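Local coordinates for protein WYL1 (Ruminococcus sp., PDB 6OAW) that is an accessory WYL-domain protein that probably modulates the activity of the RNA-targeting effector in the Type VI-D CRISPR-Cas system, at residues Trp93-Ile98 and Ile109-Leu114; Tyr67-Lys72 and Ile84-Ala89; Ser7-Lys12 and Asp148-Glu153. One frame throughout, in Å; residues are numbered along the deposited sequence.

Contact 1 (Trp93-Ile98 and Ile109-Leu114)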
ATOM      1  N   TRP B  93      15.890 -10.922  14.010  1.00 44.49           N
ATOM      2  CA  TRP B  93      15.767 -11.667  12.738  1.00 42.80           C
ATOM      3  C   TRP B  93      16.746 -11.084  11.719  1.00 42.51           C
ATOM      4  O   TRP B  93      17.217 -11.859  10.861  1.00 39.73           O
ATOM      5  CB  TRP B  93      14.334 -11.711  12.199  1.00 41.04           C
ATOM      6  CG  TRP B  93      13.817 -10.423  11.650  1.00 41.07           C
ATOM      7  CD1 TRP B  93      13.106  -9.477  12.336  1.00 42.20           C
ATOM      8  CD2 TRP B  93      13.854  -9.980  10.281  1.00 41.57           C
ATOM      9  NE1 TRP B  93      12.763  -8.450  11.501  1.00 42.37           N
ATOM     10  CE2 TRP B  93      13.193  -8.736  10.233  1.00 41.02           C
ATOM     11  CE3 TRP B  93      14.362 -10.514   9.085  1.00 41.78           C
ATOM     12  CZ2 TRP B  93      13.051  -8.017   9.046  1.00 42.08           C
ATOM     13  CZ3 TRP B  93      14.240  -9.796   7.911  1.00 41.57           C
ATOM     14  CH2 TRP B  93      13.594  -8.558   7.893  1.00 41.52           C
ATOM     15  N   GLN B  94      16.975  -9.770  11.758  1.00 42.87           N
ATOM     16  CA  GLN B  94      17.787  -9.085  10.723  1.00 43.18           C
ATOM     17  C   GLN B  94      19.252  -9.440  10.957  1.00 45.02           C
ATOM     18  O   GLN B  94      19.959  -9.569   9.974  1.00 45.70           O
ATOM     19  CB  GLN B  94      17.568  -7.576  10.698  1.00 43.16           C
ATOM     20  CG  GLN B  94      16.132  -7.225  10.410  1.00 42.51           C
ATOM     21  CD  GLN B  94      15.934  -5.752  10.240  1.00 43.70           C
ATOM     22  OE1 GLN B  94      16.470  -5.160   9.309  1.00 45.46           O
ATOM     23  NE2 GLN B  94      15.101  -5.176  11.100  1.00 42.46           N
ATOM     24  N   ILE B  95      19.648  -9.690  12.203  1.00 45.82           N
ATOM     25  CA  ILE B  95      21.014 -10.182  12.538  1.00 46.75           C
ATOM     26  C   ILE B  95      21.121 -11.641  12.097  1.00 46.95           C
ATOM     27  O   ILE B  95      22.085 -11.957  11.407  1.00 46.73           O
ATOM     28  CB  ILE B  95      21.341  -9.995  14.025  1.00 46.95           C
ATOM     29  CG1 ILE B  95      21.249  -8.517  14.407  1.00 47.68           C
ATOM     30  CG2 ILE B  95      22.690 -10.602  14.380  1.00 46.44           C
ATOM     31  CD1 ILE B  95      22.122  -7.585  13.594  1.00 47.99           C
ATOM     32  N   GLU B  96      20.142 -12.477  12.423  1.00 47.36           N
ATOM     33  CA  GLU B  96      20.162 -13.927  12.100  1.00 49.25           C
ATOM     34  C   GLU B  96      20.076 -14.170  10.585  1.00 48.84           C
ATOM     35  O   GLU B  96      20.552 -15.212  10.139  1.00 50.32           O
ATOM     36  CB  GLU B  96      19.079 -14.629  12.905  1.00 52.58           C
ATOM     37  CG  GLU B  96      19.496 -14.743  14.369  1.00 58.44           C
ATOM     38  CD  GLU B  96      18.424 -15.142  15.348  1.00 62.41           C
ATOM     39  OE1 GLU B  96      17.241 -15.207  14.936  1.00 67.68           O
ATOM     40  OE2 GLU B  96      18.782 -15.376  16.515  1.00 68.34           O
ATOM     41  N   GLU B  97      19.528 -13.233   9.819  1.00 45.08           N
ATOM     42  CA  GLU B  97      19.408 -13.336   8.352  1.00 44.77           C
ATOM     43  C   GLU B  97      20.789 -13.192   7.696  1.00 42.75           C
ATOM     44  O   GLU B  97      20.946 -13.616   6.572  1.00 41.70           O
ATOM     45  CB  GLU B  97      18.459 -12.243   7.850  1.00 46.22           C
ATOM     46  CG  GLU B  97      18.206 -12.283   6.364  1.00 47.66           C
ATOM     47  CD  GLU B  97      17.248 -11.200   5.892  1.00 50.52           C
ATOM     48  OE1 GLU B  97      17.485 -10.021   6.194  1.00 51.98           O
ATOM     49  OE2 GLU B  97      16.261 -11.541   5.226  1.00 54.68           O
ATOM     50  N   ILE B  98      21.762 -12.574   8.353  1.00 42.71           N
ATOM     51  CA  ILE B  98      23.116 -12.384   7.763  1.00 42.62           C
ATOM     52  C   ILE B  98      23.662 -13.748   7.289  1.00 41.81           C
ATOM     53  O   ILE B  98      23.652 -14.720   8.052  1.00 41.18           O
ATOM     54  CB  ILE B  98      24.046 -11.694   8.760  1.00 43.30           C
ATOM     55  CG1 ILE B  98      23.534 -10.296   9.108  1.00 43.17           C
ATOM     56  CG2 ILE B  98      25.488 -11.674   8.225  1.00 42.87           C
ATOM     57  CD1 ILE B  98      24.293  -9.654  10.268  1.00 44.57           C
ATOM     58  N   ILE B 109      31.327  -7.010  11.267  1.00 47.34           N
ATOM     59  CA  ILE B 109      31.306  -5.775  10.440  1.00 46.40           C
ATOM     60  C   ILE B 109      29.904  -5.566   9.852  1.00 44.57           C
ATOM     61  O   ILE B 109      29.430  -4.415   9.839  1.00 44.61           O
ATOM     62  CB  ILE B 109      32.427  -5.815   9.399  1.00 46.50           C
ATOM     63  CG1 ILE B 109      33.781  -5.657  10.109  1.00 47.13           C
ATOM     64  CG2 ILE B 109      32.211  -4.752   8.334  1.00 45.42           C
ATOM     65  CD1 ILE B 109      34.942  -6.159   9.315  1.00 48.33           C
ATOM     66  N   ILE B 110      29.226  -6.631   9.430  1.00 43.84           N
ATOM     67  CA  ILE B 110      27.874  -6.490   8.836  1.00 42.55           C
ATOM     68  C   ILE B 110      26.916  -6.082   9.959  1.00 41.87           C
ATOM     69  O   ILE B 110      26.071  -5.199   9.725  1.00 40.43           O
ATOM     70  CB  ILE B 110      27.359  -7.773   8.154  1.00 42.72           C
ATOM     71  CG1 ILE B 110      28.314  -8.349   7.110  1.00 44.36           C
ATOM     72  CG2 ILE B 110      25.975  -7.494   7.583  1.00 41.56           C
ATOM     73  CD1 ILE B 110      28.410  -7.541   5.870  1.00 45.87           C
ATOM     74  N   LYS B 111      26.978  -6.786  11.088  1.00 43.04           N
ATOM     75  CA  LYS B 111      26.178  -6.491  12.305  1.00 46.32           C
ATOM     76  C   LYS B 111      26.287  -5.001  12.664  1.00 46.99           C
ATOM     77  O   LYS B 111      25.240  -4.383  12.796  1.00 46.42           O
ATOM     78  CB  LYS B 111      26.613  -7.333  13.500  1.00 49.01           C
ATOM     79  CG  LYS B 111      26.071  -8.758  13.568  1.00 50.07           C
ATOM     80  CD  LYS B 111      26.239  -9.276  15.004  1.00 54.67           C
ATOM     81  CE  LYS B 111      26.326 -10.785  15.120  1.00 56.80           C
ATOM     82  NZ  LYS B 111      26.809 -11.139  16.475  1.00 59.73           N
ATOM     83  N   SER B 112      27.490  -4.429  12.761  1.00 47.72           N
ATOM     84  CA  SER B 112      27.672  -2.985  13.070  1.00 48.70           C
ATOM     85  C   SER B 112      27.044  -2.117  11.969  1.00 48.57           C
ATOM     86  O   SER B 112      26.444  -1.100  12.309  1.00 47.57           O
ATOM     87  CB  SER B 112      29.119  -2.620  13.272  1.00 49.87           C
ATOM     88  OG  SER B 112      29.676  -3.440  14.265  1.00 50.46           O
ATOM     89  N   TYR B 113      27.226  -2.468  10.697  1.00 48.06           N
ATOM     90  CA  TYR B 113      26.625  -1.722   9.565  1.00 48.65           C
ATOM     91  C   TYR B 113      25.101  -1.692   9.729  1.00 50.15           C
ATOM     92  O   TYR B 113      24.513  -0.629   9.480  1.00 49.76           O
ATOM     93  CB  TYR B 113      27.014  -2.322   8.206  1.00 47.66           C
ATOM     94  CG  TYR B 113      26.091  -1.953   7.065  1.00 45.91           C
ATOM     95  CD1 TYR B 113      26.245  -0.750   6.382  1.00 46.60           C
ATOM     96  CD2 TYR B 113      25.046  -2.774   6.672  1.00 44.61           C
ATOM     97  CE1 TYR B 113      25.414  -0.386   5.333  1.00 44.35           C
ATOM     98  CE2 TYR B 113      24.195  -2.417   5.634  1.00 43.76           C
ATOM     99  CZ  TYR B 113      24.391  -1.228   4.943  1.00 44.69           C
ATOM    100  OH  TYR B 113      23.521  -0.832   3.949  1.00 44.89           O
ATOM    101  N   LEU B 114      24.476  -2.823  10.084  1.00 51.86           N
ATOM    102  CA  LEU B 114      22.999  -2.916  10.258  1.00 52.10           C
ATOM    103  C   LEU B 114      22.541  -2.100  11.487  1.00 51.56           C
ATOM    104  O   LEU B 114      21.523  -1.383  11.410  1.00 49.24           O
ATOM    105  CB  LEU B 114      22.573  -4.380  10.420  1.00 54.26           C
ATOM    106  CG  LEU B 114      22.435  -5.197   9.137  1.00 57.86           C
ATOM    107  CD1 LEU B 114      22.216  -6.666   9.465  1.00 58.77           C
ATOM    108  CD2 LEU B 114      21.279  -4.700   8.283  1.00 60.65           C
TER
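Gln94, whose backbone O meets Leu114 CD1 across the contact, also covers one face of the Trp93 indole: Gln94 CG sits 3.3 Å above that ring plane, over its centre. At the edge of the indole, in its plane, lies Glu97 OE2, and the ring NE1 is hydrogen-bonded to Leu87 O. The motif is a helical hairpin, the short helix 92-96 running back against the long helix 104-122, and its lining is aliphatic, with no hydrogen bond across. Ile98 and Leu114 meet tip to tip, Ile98 CD1 standing 3.7 Å from Leu114 CD1. The same Ile98 CD1 lies 3.8 Å from Ile110 CG2, the two side chains running antiparallel, alongside one another, and 3.9 Å from Lys111 CG. An alanine at Ile98 would remove the CD1 methyl that touches all three side chains and would probably open a gap between them. Next along, Ile95 crosses the extended Lys111 chain at about a right angle. Ile95 CG2, anti to the backbone N, rests against the lysine methylenes, while Lys111 NZ goes on to a salt bridge with Glu108 and a weak hydrogen bond to Tyr152 OH. Gln94 turns its own NE2 to Phe90 O. The second subunit comes close here too: its Tyr113 packs on Ile110 and Leu114, so this face of helix 104-122 is part of the interface between the two subunits. The same Leu114 CD1 methyl that meets Ile98 also lies 4.2 Å from Ile95 CD1.

Contact 2 (Tyr67-Lys72 and Ile84-Ala89)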
ATOM      1  N   TYR B  67       7.080  -9.907  17.785  1.00 45.28           N
ATOM      2  CA  TYR B  67       8.244 -10.243  18.635  1.00 46.51           C
ATOM      3  C   TYR B  67       8.574 -11.727  18.490  1.00 48.18           C
ATOM      4  O   TYR B  67       9.754 -12.079  18.264  1.00 49.44           O
ATOM      5  CB  TYR B  67       8.004  -9.912  20.107  1.00 48.30           C
ATOM      6  CG  TYR B  67       9.099 -10.392  21.016  1.00 50.33           C
ATOM      7  CD1 TYR B  67      10.416 -10.032  20.765  1.00 50.95           C
ATOM      8  CD2 TYR B  67       8.846 -11.227  22.102  1.00 52.44           C
ATOM      9  CE1 TYR B  67      11.453 -10.462  21.580  1.00 52.09           C
ATOM     10  CE2 TYR B  67       9.876 -11.676  22.923  1.00 53.93           C
ATOM     11  CZ  TYR B  67      11.181 -11.285  22.660  1.00 53.75           C
ATOM     12  OH  TYR B  67      12.234 -11.699  23.419  1.00 56.63           O
ATOM     13  N   ILE B  68       7.585 -12.590  18.644  1.00 49.21           N
ATOM     14  CA  ILE B  68       7.820 -14.062  18.648  1.00 50.44           C
ATOM     15  C   ILE B  68       8.326 -14.494  17.253  1.00 49.71           C
ATOM     16  O   ILE B  68       9.205 -15.383  17.201  1.00 50.32           O
ATOM     17  CB  ILE B  68       6.552 -14.799  19.112  1.00 50.95           C
ATOM     18  CG1 ILE B  68       6.837 -16.161  19.747  1.00 52.19           C
ATOM     19  CG2 ILE B  68       5.554 -14.892  17.971  1.00 51.07           C
ATOM     20  N   ALA B  69       7.847 -13.891  16.154  1.00 47.26           N
ATOM     21  CA  ALA B  69       8.349 -14.224  14.801  1.00 46.32           C
ATOM     22  C   ALA B  69       9.835 -13.834  14.711  1.00 46.62           C
ATOM     23  O   ALA B  69      10.648 -14.619  14.136  1.00 47.40           O
ATOM     24  CB  ALA B  69       7.543 -13.554  13.730  1.00 45.59           C
ATOM     25  N   SER B  70      10.201 -12.679  15.261  1.00 45.21           N
ATOM     26  CA  SER B  70      11.602 -12.212  15.239  1.00 45.35           C
ATOM     27  C   SER B  70      12.439 -13.137  16.129  1.00 48.23           C
ATOM     28  O   SER B  70      13.460 -13.637  15.667  1.00 52.42           O
ATOM     29  CB  SER B  70      11.710 -10.778  15.645  1.00 44.96           C
ATOM     30  OG  SER B  70      13.062 -10.338  15.568  1.00 44.45           O
ATOM     31  N   LEU B  71      12.005 -13.390  17.354  1.00 50.07           N
ATOM     32  CA  LEU B  71      12.782 -14.162  18.359  1.00 52.72           C
ATOM     33  C   LEU B  71      13.029 -15.583  17.833  1.00 54.02           C
ATOM     34  O   LEU B  71      14.103 -16.124  18.089  1.00 56.53           O
ATOM     35  CB  LEU B  71      12.012 -14.194  19.687  1.00 53.64           C
ATOM     36  CG  LEU B  71      12.648 -15.036  20.793  1.00 56.14           C
ATOM     37  CD1 LEU B  71      13.926 -14.363  21.302  1.00 56.99           C
ATOM     38  CD2 LEU B  71      11.672 -15.297  21.928  1.00 57.57           C
ATOM     39  N   LYS B  72      12.061 -16.172  17.141  1.00 54.14           N
ATOM     40  CA  LYS B  72      12.095 -17.606  16.770  1.00 55.87           C
ATOM     41  C   LYS B  72      12.465 -17.756  15.288  1.00 53.98           C
ATOM     42  O   LYS B  72      12.299 -18.860  14.763  1.00 52.38           O
ATOM     43  CB  LYS B  72      10.738 -18.233  17.104  1.00 58.33           C
ATOM     44  CG  LYS B  72      10.377 -18.212  18.582  1.00 60.17           C
ATOM     45  CD  LYS B  72      11.133 -19.243  19.362  1.00 62.40           C
ATOM     46  CE  LYS B  72      10.702 -19.336  20.809  1.00 64.77           C
ATOM     47  NZ  LYS B  72      11.719 -20.034  21.630  1.00 66.38           N
ATOM     48  N   ILE B  84       4.031 -15.181   9.486  1.00 46.23           N
ATOM     49  CA  ILE B  84       3.944 -14.053  10.462  1.00 46.60           C
ATOM     50  C   ILE B  84       4.942 -12.982  10.017  1.00 43.73           C
ATOM     51  O   ILE B  84       6.113 -13.257   9.846  1.00 42.21           O
ATOM     52  CB  ILE B  84       4.169 -14.482  11.921  1.00 48.52           C
ATOM     53  CG1 ILE B  84       3.248 -15.619  12.360  1.00 50.70           C
ATOM     54  CG2 ILE B  84       4.006 -13.286  12.838  1.00 49.37           C
ATOM     55  CD1 ILE B  84       1.796 -15.291  12.248  1.00 52.06           C
ATOM     56  N   PRO B  85       4.498 -11.743   9.704  1.00 43.19           N
ATOM     57  CA  PRO B  85       5.413 -10.718   9.206  1.00 41.52           C
ATOM     58  C   PRO B  85       6.576 -10.424  10.165  1.00 42.24           C
ATOM     59  O   PRO B  85       6.375 -10.455  11.376  1.00 43.88           O
ATOM     60  CB  PRO B  85       4.527  -9.482   9.023  1.00 40.32           C
ATOM     61  CG  PRO B  85       3.135 -10.037   8.870  1.00 41.11           C
ATOM     62  CD  PRO B  85       3.087 -11.304   9.696  1.00 42.93           C
ATOM     63  N   LEU B  86       7.748 -10.156   9.585  1.00 41.83           N
ATOM     64  CA  LEU B  86       8.984  -9.756  10.288  1.00 41.16           C
ATOM     65  C   LEU B  86       9.116  -8.241  10.144  1.00 40.13           C
ATOM     66  O   LEU B  86       9.406  -7.782   9.063  1.00 38.02           O
ATOM     67  CB  LEU B  86      10.157 -10.528   9.676  1.00 43.13           C
ATOM     68  CG  LEU B  86      10.084 -12.050   9.855  1.00 44.65           C
ATOM     69  CD1 LEU B  86      11.076 -12.759   8.953  1.00 43.99           C
ATOM     70  CD2 LEU B  86      10.355 -12.438  11.301  1.00 45.20           C
ATOM     71  N   LEU B  87       8.792  -7.497  11.197  1.00 40.91           N
ATOM     72  CA  LEU B  87       8.822  -6.023  11.190  1.00 41.05           C
ATOM     73  C   LEU B  87      10.275  -5.567  11.182  1.00 40.57           C
ATOM     74  O   LEU B  87      11.074  -6.141  11.942  1.00 40.71           O
ATOM     75  CB  LEU B  87       8.154  -5.469  12.449  1.00 44.27           C
ATOM     76  CG  LEU B  87       6.653  -5.575  12.544  1.00 45.39           C
ATOM     77  CD1 LEU B  87       6.177  -4.789  13.751  1.00 48.76           C
ATOM     78  CD2 LEU B  87       6.020  -5.051  11.261  1.00 46.54           C
ATOM     79  N   ASN B  88      10.546  -4.515  10.416  1.00 41.09           N
ATOM     80  CA  ASN B  88      11.825  -3.776  10.365  1.00 42.64           C
ATOM     81  C   ASN B  88      12.182  -3.257  11.764  1.00 43.79           C
ATOM     82  O   ASN B  88      13.371  -3.170  12.016  1.00 46.38           O
ATOM     83  CB  ASN B  88      11.757  -2.694   9.298  1.00 44.02           C
ATOM     84  CG  ASN B  88      11.679  -3.298   7.916  1.00 47.46           C
ATOM     85  OD1 ASN B  88      12.311  -4.322   7.651  1.00 53.35           O
ATOM     86  ND2 ASN B  88      10.895  -2.696   7.037  1.00 46.68           N
ATOM     87  N   ALA B  89      11.217  -3.007  12.659  1.00 43.41           N
ATOM     88  CA  ALA B  89      11.482  -2.491  14.025  1.00 44.11           C
ATOM     89  C   ALA B  89      12.124  -3.564  14.906  1.00 42.95           C
ATOM     90  O   ALA B  89      12.826  -3.180  15.869  1.00 41.62           O
ATOM     91  CB  ALA B  89      10.228  -1.977  14.676  1.00 45.48           C
TER
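Ala69 CB overlaps two aliphatic side chains at once, with Ile84 CG2 at 3.7 Å from Ala69 CB and Leu86 CD2 at 3.9 Å from it. The arrangement is a helix end packed by an extended segment: the last turn of helix 55-71 lies against residues 84-87, which have extended backbone angles, in the connection that leads on to helix 92-96. With only a methyl group on the helix side, the loop backbone comes in close, and the CA atoms of Ser70 and Leu86 are 6.1 Å apart. No hydrogen bond crosses, so shape carries the contact.

Ile84 presents its CG2 branch, which is anti to the backbone N, to the alanine. Its CG1 branch is anti to the carbonyl carbon, beside the backbone N (chi1 -54°), and the end of the side chain leads away from the helix; Ile84 also touches Leu183 of helix 177-184. Pro85 joins in through its backbone, Pro85 O standing 4.1 Å from Ala69 CB, while its ring packs on Glu179, Arg182 and Leu183 of that same helix. The connection is therefore held between two helices, 55-71 and 177-184.

Leu86 bends its tip toward the helix backbone as well as the methyl. CD1 is anti to CA, chi2 166°, and it is the other methyl, CD2, that comes to Ala69. The Leu86 side chain also touches Tyr73 and Trp93. Ser70, next to Ala69, sends OG elsewhere, to a hydrogen bond with Trp93 N that ties the end of this helix to the start of the next. Leu86 CD2 makes the closest approach of the contact, 3.6 Å from Ala69 O, and lies 4.0 Å from Ser70 N.

Contact 3 (Ser7-Lys12 and Asp148-Glu153)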
ATOM      1  N   SER B   7      21.448  -2.620  30.522  1.00 77.82           N
ATOM      2  CA  SER B   7      21.385  -3.504  29.325  1.00 75.41           C
ATOM      3  C   SER B   7      19.966  -3.574  28.734  1.00 73.68           C
ATOM      4  O   SER B   7      19.867  -3.786  27.512  1.00 73.12           O
ATOM      5  CB  SER B   7      21.912  -4.868  29.661  1.00 75.81           C
ATOM      6  OG  SER B   7      21.251  -5.403  30.799  1.00 76.57           O
ATOM      7  N   THR B   8      18.909  -3.364  29.530  1.00 76.36           N
ATOM      8  CA  THR B   8      17.501  -3.616  29.094  1.00 73.52           C
ATOM      9  C   THR B   8      16.647  -2.341  29.146  1.00 71.77           C
ATOM     10  O   THR B   8      16.979  -1.408  29.912  1.00 72.04           O
ATOM     11  CB  THR B   8      16.876  -4.744  29.923  1.00 75.28           C
ATOM     12  OG1 THR B   8      16.749  -4.308  31.271  1.00 79.95           O
ATOM     13  CG2 THR B   8      17.690  -6.016  29.884  1.00 75.16           C
ATOM     14  N   PHE B   9      15.580  -2.314  28.340  1.00 68.00           N
ATOM     15  CA  PHE B   9      14.640  -1.167  28.229  1.00 65.99           C
ATOM     16  C   PHE B   9      14.096  -0.800  29.603  1.00 68.33           C
ATOM     17  O   PHE B   9      13.960   0.391  29.901  1.00 68.97           O
ATOM     18  CB  PHE B   9      13.484  -1.515  27.294  1.00 62.40           C
ATOM     19  CG  PHE B   9      13.894  -1.566  25.845  1.00 58.38           C
ATOM     20  CD1 PHE B   9      14.282  -0.402  25.202  1.00 57.41           C
ATOM     21  CD2 PHE B   9      13.872  -2.753  25.138  1.00 56.39           C
ATOM     22  CE1 PHE B   9      14.635  -0.416  23.865  1.00 55.83           C
ATOM     23  CE2 PHE B   9      14.249  -2.775  23.806  1.00 55.83           C
ATOM     24  CZ  PHE B   9      14.614  -1.603  23.167  1.00 55.44           C
ATOM     25  N   LEU B  10      13.754  -1.823  30.385  1.00 70.48           N
ATOM     26  CA  LEU B  10      13.159  -1.704  31.735  1.00 72.98           C
ATOM     27  C   LEU B  10      13.944  -2.599  32.684  1.00 76.36           C
ATOM     28  O   LEU B  10      14.414  -3.662  32.279  1.00 76.83           O
ATOM     29  CB  LEU B  10      11.688  -2.122  31.674  1.00 72.79           C
ATOM     30  CG  LEU B  10      10.768  -1.240  30.831  1.00 71.03           C
ATOM     31  CD1 LEU B  10       9.376  -1.856  30.740  1.00 70.57           C
ATOM     32  CD2 LEU B  10      10.690   0.169  31.399  1.00 72.73           C
ATOM     33  N   PRO B  11      14.121  -2.185  33.959  1.00 78.08           N
ATOM     34  CA  PRO B  11      14.877  -2.976  34.921  1.00 81.05           C
ATOM     35  C   PRO B  11      14.067  -4.229  35.283  1.00 82.08           C
ATOM     36  O   PRO B  11      12.844  -4.181  35.216  1.00 80.23           O
ATOM     37  CB  PRO B  11      15.082  -2.021  36.108  1.00 83.84           C
ATOM     38  CG  PRO B  11      13.907  -1.063  36.027  1.00 83.90           C
ATOM     39  CD  PRO B  11      13.543  -0.970  34.552  1.00 79.84           C
ATOM     40  N   LYS B  12      14.759  -5.323  35.620  1.00 84.32           N
ATOM     41  CA  LYS B  12      14.112  -6.571  36.098  1.00 86.78           C
ATOM     42  C   LYS B  12      13.357  -6.185  37.373  1.00 91.72           C
ATOM     43  O   LYS B  12      13.929  -5.410  38.175  1.00 93.60           O
ATOM     44  CB  LYS B  12      15.146  -7.681  36.334  1.00 87.91           C
ATOM     45  CG  LYS B  12      16.200  -7.879  35.253  1.00 84.48           C
ATOM     46  N   ASP B 148      16.679 -10.364  28.635  1.00 69.98           N
ATOM     47  CA  ASP B 148      17.936 -10.258  27.852  1.00 70.58           C
ATOM     48  C   ASP B 148      17.660 -10.644  26.390  1.00 67.43           C
ATOM     49  O   ASP B 148      18.614 -10.726  25.623  1.00 66.26           O
ATOM     50  CB  ASP B 148      19.031 -11.097  28.529  1.00 73.50           C
ATOM     51  CG  ASP B 148      19.404 -10.592  29.917  1.00 77.42           C
ATOM     52  OD1 ASP B 148      19.550  -9.357  30.060  1.00 77.29           O
ATOM     53  OD2 ASP B 148      19.513 -11.424  30.858  1.00 80.07           O
ATOM     54  N   ASP B 149      16.397 -10.877  26.010  1.00 66.66           N
ATOM     55  CA  ASP B 149      16.035 -11.452  24.688  1.00 62.95           C
ATOM     56  C   ASP B 149      15.689 -10.333  23.705  1.00 59.66           C
ATOM     57  O   ASP B 149      15.041 -10.628  22.697  1.00 60.69           O
ATOM     58  CB  ASP B 149      14.893 -12.461  24.826  1.00 65.18           C
ATOM     59  CG  ASP B 149      15.292 -13.750  25.520  1.00 68.65           C
ATOM     60  OD1 ASP B 149      16.396 -14.233  25.268  1.00 70.04           O
ATOM     61  OD2 ASP B 149      14.501 -14.260  26.301  1.00 73.00           O
ATOM     62  N   LEU B 150      16.106  -9.099  23.970  1.00 59.31           N
ATOM     63  CA  LEU B 150      15.953  -7.928  23.060  1.00 57.03           C
ATOM     64  C   LEU B 150      17.322  -7.255  22.883  1.00 56.49           C
ATOM     65  O   LEU B 150      17.385  -6.000  22.827  1.00 56.32           O
ATOM     66  CB  LEU B 150      14.927  -6.970  23.683  1.00 58.06           C
ATOM     67  CG  LEU B 150      13.467  -7.398  23.511  1.00 58.07           C
ATOM     68  CD1 LEU B 150      12.534  -6.549  24.369  1.00 59.63           C
ATOM     69  CD2 LEU B 150      13.065  -7.314  22.049  1.00 56.73           C
ATOM     70  N   TYR B 151      18.386  -8.058  22.861  1.00 56.67           N
ATOM     71  CA  TYR B 151      19.789  -7.573  22.850  1.00 58.84           C
ATOM     72  C   TYR B 151      19.960  -6.472  21.789  1.00 56.52           C
ATOM     73  O   TYR B 151      20.412  -5.376  22.118  1.00 55.53           O
ATOM     74  CB  TYR B 151      20.735  -8.763  22.643  1.00 61.62           C
ATOM     75  CG  TYR B 151      22.207  -8.428  22.667  1.00 63.11           C
ATOM     76  CD1 TYR B 151      22.842  -7.999  23.824  1.00 65.67           C
ATOM     77  CD2 TYR B 151      22.966  -8.553  21.513  1.00 63.04           C
ATOM     78  CE1 TYR B 151      24.189  -7.675  23.820  1.00 67.16           C
ATOM     79  CE2 TYR B 151      24.310  -8.239  21.489  1.00 64.32           C
ATOM     80  CZ  TYR B 151      24.923  -7.800  22.648  1.00 66.72           C
ATOM     81  OH  TYR B 151      26.247  -7.478  22.593  1.00 70.55           O
ATOM     82  N   TYR B 152      19.611  -6.755  20.534  1.00 54.30           N
ATOM     83  CA  TYR B 152      19.909  -5.864  19.384  1.00 52.44           C
ATOM     84  C   TYR B 152      18.947  -4.673  19.372  1.00 51.77           C
ATOM     85  O   TYR B 152      19.350  -3.593  18.920  1.00 49.58           O
ATOM     86  CB  TYR B 152      19.890  -6.656  18.077  1.00 50.52           C
ATOM     87  CG  TYR B 152      20.978  -7.692  18.012  1.00 50.69           C
ATOM     88  CD1 TYR B 152      22.306  -7.330  17.850  1.00 52.35           C
ATOM     89  CD2 TYR B 152      20.684  -9.035  18.152  1.00 51.55           C
ATOM     90  CE1 TYR B 152      23.317  -8.286  17.805  1.00 52.45           C
ATOM     91  CE2 TYR B 152      21.679  -9.998  18.138  1.00 51.78           C
ATOM     92  CZ  TYR B 152      22.999  -9.628  17.958  1.00 52.95           C
ATOM     93  OH  TYR B 152      23.939 -10.626  17.920  1.00 54.41           O
ATOM     94  N   GLU B 153      17.711  -4.854  19.840  1.00 51.64           N
ATOM     95  CA  GLU B 153      16.717  -3.757  19.928  1.00 52.24           C
ATOM     96  C   GLU B 153      17.227  -2.713  20.936  1.00 52.73           C
ATOM     97  O   GLU B 153      17.179  -1.509  20.635  1.00 53.14           O
ATOM     98  CB  GLU B 153      15.340  -4.331  20.279  1.00 53.14           C
ATOM     99  CG  GLU B 153      14.718  -5.123  19.138  1.00 51.26           C
ATOM    100  CD  GLU B 153      15.153  -6.579  19.000  1.00 52.05           C
ATOM    101  OE1 GLU B 153      15.837  -7.072  19.923  1.00 53.71           O
ATOM    102  OE2 GLU B 153      14.786  -7.240  17.970  1.00 49.85           O
TER
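Phe9 carries the tight half of this contact, its ring lying against Leu150 and Glu153 where helix 151-156 begins, while Thr8 and Asp148 meet loosely on the solvent side. The N-terminal loop thus packs on the helical part of the fold, 136 residues further along the chain. Leu150, at the N-cap position, brings CD1 to the edge of the ring, near its plane, at 4.1 Å from Phe9 CD2, and the two side chains cross at about a right angle. Glu153 approaches with its backbone and first carbon: Phe9 CZ is 3.6 Å from Glu153 O, placed obliquely to the ring, and Phe9 CE2 is 4.0 Å from Glu153 CB. Beyond CB the glutamate bends, chi2 83°, and OE2 of this buried residue accepts hydrogen bonds from Val91 N and Glu92 N at the start of helix 92-96. Phe9 is also stacked with Phe164 of helix 161-172.

The outer half is thinner. Asp148 OD1 lies 3.8 Å from the methyl Thr8 CG2 and 4.4 Å from Ser7 OG, with no hydrogen bond across. Thr8 OG1, held between its backbone N and carbonyl carbon by chi1 66°, instead donates to Leu10 O at 2.6 Å, standing 47° out of that carbonyl plane, a bond internal to the N-terminal loop. The chemistry implies a contact that rests mainly on burial of the aromatic ring, with the Glu153 carboxylate turned to amides whose helix-end position would probably favour its negative charge.

From the N terminus, the loop at Ser7-Lys12 is met only at Asp148-Glu153, where contact 3 closes, enclosing some 135 residues. Both other contacts nest inside that long loop and follow each other in series: contact 2 closes the connection after helix 55-71, and contact 1 then closes the hairpin of helices 92-96 and 104-122. Their centres lie only about 15 to 18 Å apart, and all pairs touch. Contact 2 meets contact 3 where Tyr67 OH probably bonds to Asp149 O, and contact 1 meets it where Ile95 packs on Tyr152. Together they gather the N-terminal loop and four helices, 55-71, 92-96, 104-122 and 151-156, into one region, with helices 161-172 and 177-184 packed against them.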